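Local coordinates for protein poly A polymerase (Aquifex aeolicus, PDB 4WBY) that adds the terminal adenosine to tRNA ending in CC, a magnesium-dependent step that completes the CCA end, at residues D257-E262 against V338-M343. Sequence-based numbering, arbitrary orientation.
Sequences DWHALE and VLLLLM
Met343 reaches Trp258 with the last two atoms of its side chain, and this is the tighter half of the contact. SD sits 3.7 Å from Trp258 CZ3, coming in obliquely, while the chain bends at chi3 (62°) and brings the methyl over the CE3-CZ3 side of the six-membered ring. There CE lies 4.2 Å from the ring centroid and 29° off the normal, an off-centre CH-pi contact added to the Met-aromatic one. The indole swings out anti to its main-chain nitrogen, chi1 169°, and presents its benzo end to the sulfur. Next to this pair, Leu340 forks against the His259 imidazole at a slightly longer range: CD1 lies over one ring face, offset toward the rim, and CD2 is 4.0 Å from His259 CD2. His259 ND1 is hydrogen-bonded to the hydroxyl of Tyr270, which helps fix how the ring is turned; the Tyr270 side chain also touches Leu340. With an alanine in place of His259, the Tyr270 hydroxyl would probably lose this partner and Leu340 the ring face it rests on. The looser side is at Trp258, partly exposed while His259, Leu340 and Met343 are buried; Glu262 CG folds back over the indole, offset toward the rim, on the face opposite Met343 CE. No hydrogen bond crosses between the segments: in an all-helical region of this C-terminal piece of the longer protein, away from the ATP-binding residues, 257-262 meets Leu340 on helix 336-342 and Met343 near its C-terminal end through apolar and sulfur-aromatic contact.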
ATOM      1  N   ASP A 257      12.848  -9.334  -4.788  1.00 23.46           N
ATOM      2  CA  ASP A 257      13.826  -9.011  -3.756  1.00 24.97           C
ATOM      3  C   ASP A 257      15.216  -8.900  -4.375  1.00 25.62           C
ATOM      4  O   ASP A 257      15.999  -8.011  -4.024  1.00 26.73           O
ATOM      5  CB  ASP A 257      13.814 -10.062  -2.644  1.00 26.93           C
ATOM      6  CG  ASP A 257      12.562  -9.990  -1.773  1.00 30.28           C
ATOM      7  OD1 ASP A 257      11.832  -8.973  -1.835  1.00 33.13           O
ATOM      8  OD2 ASP A 257      12.309 -10.951  -1.019  1.00 32.22           O
ATOM      9  N   TRP A 258      15.514  -9.796  -5.313  1.00 25.70           N
ATOM     10  CA  TRP A 258      16.788  -9.750  -6.023  1.00 26.73           C
ATOM     11  C   TRP A 258      16.917  -8.461  -6.835  1.00 26.00           C
ATOM     12  O   TRP A 258      17.938  -7.773  -6.769  1.00 26.58           O
ATOM     13  CB  TRP A 258      16.934 -10.974  -6.935  1.00 28.50           C
ATOM     14  CG  TRP A 258      18.084 -10.882  -7.893  1.00 30.77           C
ATOM     15  CD1 TRP A 258      19.386 -11.211  -7.645  1.00 31.74           C
ATOM     16  CD2 TRP A 258      18.037 -10.432  -9.254  1.00 30.80           C
ATOM     17  NE1 TRP A 258      20.152 -10.991  -8.767  1.00 33.04           N
ATOM     18  CE2 TRP A 258      19.349 -10.511  -9.767  1.00 31.34           C
ATOM     19  CE3 TRP A 258      17.014  -9.971 -10.089  1.00 31.74           C
ATOM     20  CZ2 TRP A 258      19.663 -10.149 -11.077  1.00 31.74           C
ATOM     21  CZ3 TRP A 258      17.328  -9.608 -11.390  1.00 30.99           C
ATOM     22  CH2 TRP A 258      18.641  -9.697 -11.870  1.00 32.49           C
ATOM     23  N   HIS A 259      15.879  -8.131  -7.593  1.00 25.11           N
ATOM     24  CA  HIS A 259      15.932  -6.948  -8.439  1.00 24.76           C
ATOM     25  C   HIS A 259      16.086  -5.674  -7.607  1.00 24.74           C
ATOM     26  O   HIS A 259      16.873  -4.788  -7.953  1.00 24.79           O
ATOM     27  CB  HIS A 259      14.687  -6.844  -9.318  1.00 23.89           C
ATOM     28  CG  HIS A 259      14.723  -5.676 -10.252  1.00 24.10           C
ATOM     29  ND1 HIS A 259      14.062  -4.494  -9.990  1.00 24.09           N
ATOM     30  CD2 HIS A 259      15.373  -5.493 -11.426  1.00 23.99           C
ATOM     31  CE1 HIS A 259      14.290  -3.639 -10.972  1.00 24.88           C
ATOM     32  NE2 HIS A 259      15.086  -4.218 -11.853  1.00 24.84           N
ATOM     33  N   ALA A 260      15.334  -5.583  -6.512  1.00 24.26           N
ATOM     34  CA  ALA A 260      15.365  -4.388  -5.672  1.00 25.66           C
ATOM     35  C   ALA A 260      16.737  -4.201  -5.035  1.00 29.16           C
ATOM     36  O   ALA A 260      17.193  -3.074  -4.837  1.00 31.20           O
ATOM     37  CB  ALA A 260      14.286  -4.460  -4.599  1.00 25.63           C
ATOM     38  N   LEU A 261      17.394  -5.315  -4.728  1.00 29.50           N
ATOM     39  CA  LEU A 261      18.712  -5.288  -4.106  1.00 33.02           C
ATOM     40  C   LEU A 261      19.793  -4.917  -5.115  1.00 33.36           C
ATOM     41  O   LEU A 261      20.636  -4.063  -4.852  1.00 35.11           O
ATOM     42  CB  LEU A 261      19.026  -6.648  -3.480  1.00 35.32           C
ATOM     43  CG  LEU A 261      20.381  -6.819  -2.794  1.00 41.25           C
ATOM     44  CD1 LEU A 261      20.490  -5.881  -1.607  1.00 42.77           C
ATOM     45  CD2 LEU A 261      20.582  -8.264  -2.359  1.00 42.39           C
ATOM     46  N   GLU A 262      19.750  -5.558  -6.278  1.00 33.20           N
ATOM     47  CA  GLU A 262      20.816  -5.436  -7.267  1.00 34.38           C
ATOM     48  C   GLU A 262      20.667  -4.214  -8.169  1.00 32.89           C
ATOM     49  O   GLU A 262      21.651  -3.737  -8.738  1.00 35.32           O
ATOM     50  CB  GLU A 262      20.880  -6.702  -8.124  1.00 36.34           C
ATOM     51  CG  GLU A 262      21.209  -7.961  -7.338  1.00 42.07           C
ATOM     52  CD  GLU A 262      22.612  -7.940  -6.756  1.00 46.60           C
ATOM     53  OE1 GLU A 262      23.516  -7.360  -7.395  1.00 47.91           O
ATOM     54  OE2 GLU A 262      22.813  -8.498  -5.656  1.00 49.28           O
ATOM     55  N   VAL A 338       8.165  -6.956 -17.504  1.00 19.58           N
ATOM     56  CA  VAL A 338       8.109  -8.157 -18.333  1.00 18.77           C
ATOM     57  C   VAL A 338       9.374  -8.989 -18.110  1.00 21.33           C
ATOM     58  O   VAL A 338       9.310 -10.216 -18.072  1.00 23.52           O
ATOM     59  CB  VAL A 338       7.938  -7.824 -19.841  1.00 20.55           C
ATOM     60  CG1 VAL A 338       7.984  -9.099 -20.689  1.00 23.47           C
ATOM     61  CG2 VAL A 338       6.632  -7.074 -20.068  1.00 23.99           C
ATOM     62  N   LEU A 339      10.514  -8.325 -17.930  1.00 21.72           N
ATOM     63  CA  LEU A 339      11.754  -9.036 -17.620  1.00 21.42           C
ATOM     64  C   LEU A 339      11.618  -9.855 -16.336  1.00 22.85           C
ATOM     65  O   LEU A 339      12.054 -11.006 -16.274  1.00 22.03           O
ATOM     66  CB  LEU A 339      12.924  -8.068 -17.473  1.00 22.98           C
ATOM     67  CG  LEU A 339      13.229  -7.208 -18.691  1.00 24.10           C
ATOM     68  CD1 LEU A 339      14.401  -6.294 -18.383  1.00 25.23           C
ATOM     69  CD2 LEU A 339      13.531  -8.077 -19.896  1.00 25.86           C
ATOM     70  N   LEU A 340      11.020  -9.261 -15.308  1.00 21.66           N
ATOM     71  CA  LEU A 340      10.885  -9.959 -14.035  1.00 22.73           C
ATOM     72  C   LEU A 340       9.900 -11.125 -14.169  1.00 22.42           C
ATOM     73  O   LEU A 340      10.117 -12.196 -13.600  1.00 22.66           O
ATOM     74  CB  LEU A 340      10.462  -8.984 -12.935  1.00 23.64           C
ATOM     75  CG  LEU A 340      11.474  -7.853 -12.713  1.00 23.58           C
ATOM     76  CD1 LEU A 340      11.086  -6.949 -11.551  1.00 24.93           C
ATOM     77  CD2 LEU A 340      12.882  -8.400 -12.530  1.00 25.10           C
ATOM     78  N   LEU A 341       8.847 -10.937 -14.958  1.00 22.39           N
ATOM     79  CA  LEU A 341       7.902 -12.019 -15.226  1.00 24.95           C
ATOM     80  C   LEU A 341       8.591 -13.186 -15.939  1.00 24.93           C
ATOM     81  O   LEU A 341       8.345 -14.353 -15.626  1.00 24.05           O
ATOM     82  CB  LEU A 341       6.722 -11.505 -16.053  1.00 30.32           C
ATOM     83  CG  LEU A 341       5.344 -11.407 -15.393  1.00 35.86           C
ATOM     84  CD1 LEU A 341       5.425 -11.164 -13.889  1.00 32.94           C
ATOM     85  CD2 LEU A 341       4.514 -10.331 -16.074  1.00 34.11           C
ATOM     86  N   LEU A 342       9.466 -12.862 -16.888  1.00 24.54           N
ATOM     87  CA  LEU A 342      10.206 -13.877 -17.626  1.00 23.60           C
ATOM     88  C   LEU A 342      11.113 -14.682 -16.701  1.00 25.22           C
ATOM     89  O   LEU A 342      11.377 -15.857 -16.955  1.00 27.82           O
ATOM     90  CB  LEU A 342      11.025 -13.234 -18.757  1.00 23.13           C
ATOM     91  CG  LEU A 342      10.209 -12.837 -19.995  1.00 24.31           C
ATOM     92  CD1 LEU A 342      10.978 -11.850 -20.851  1.00 25.48           C
ATOM     93  CD2 LEU A 342       9.815 -14.054 -20.829  1.00 25.48           C
ATOM     94  N   MET A 343      11.572 -14.058 -15.620  1.00 24.09           N
ATOM     95  CA  MET A 343      12.435 -14.749 -14.669  1.00 25.94           C
ATOM     96  C   MET A 343      11.702 -15.794 -13.833  1.00 26.93           C
ATOM     97  O   MET A 343      12.333 -16.542 -13.094  1.00 27.11           O
ATOM     98  CB  MET A 343      13.118 -13.743 -13.752  1.00 26.12           C
ATOM     99  CG  MET A 343      14.182 -12.943 -14.474  1.00 26.55           C
ATOM    100  SD  MET A 343      15.058 -11.803 -13.398  1.00 28.29           S
ATOM    101  CE  MET A 343      15.812 -12.930 -12.232  1.00 28.74           C
TER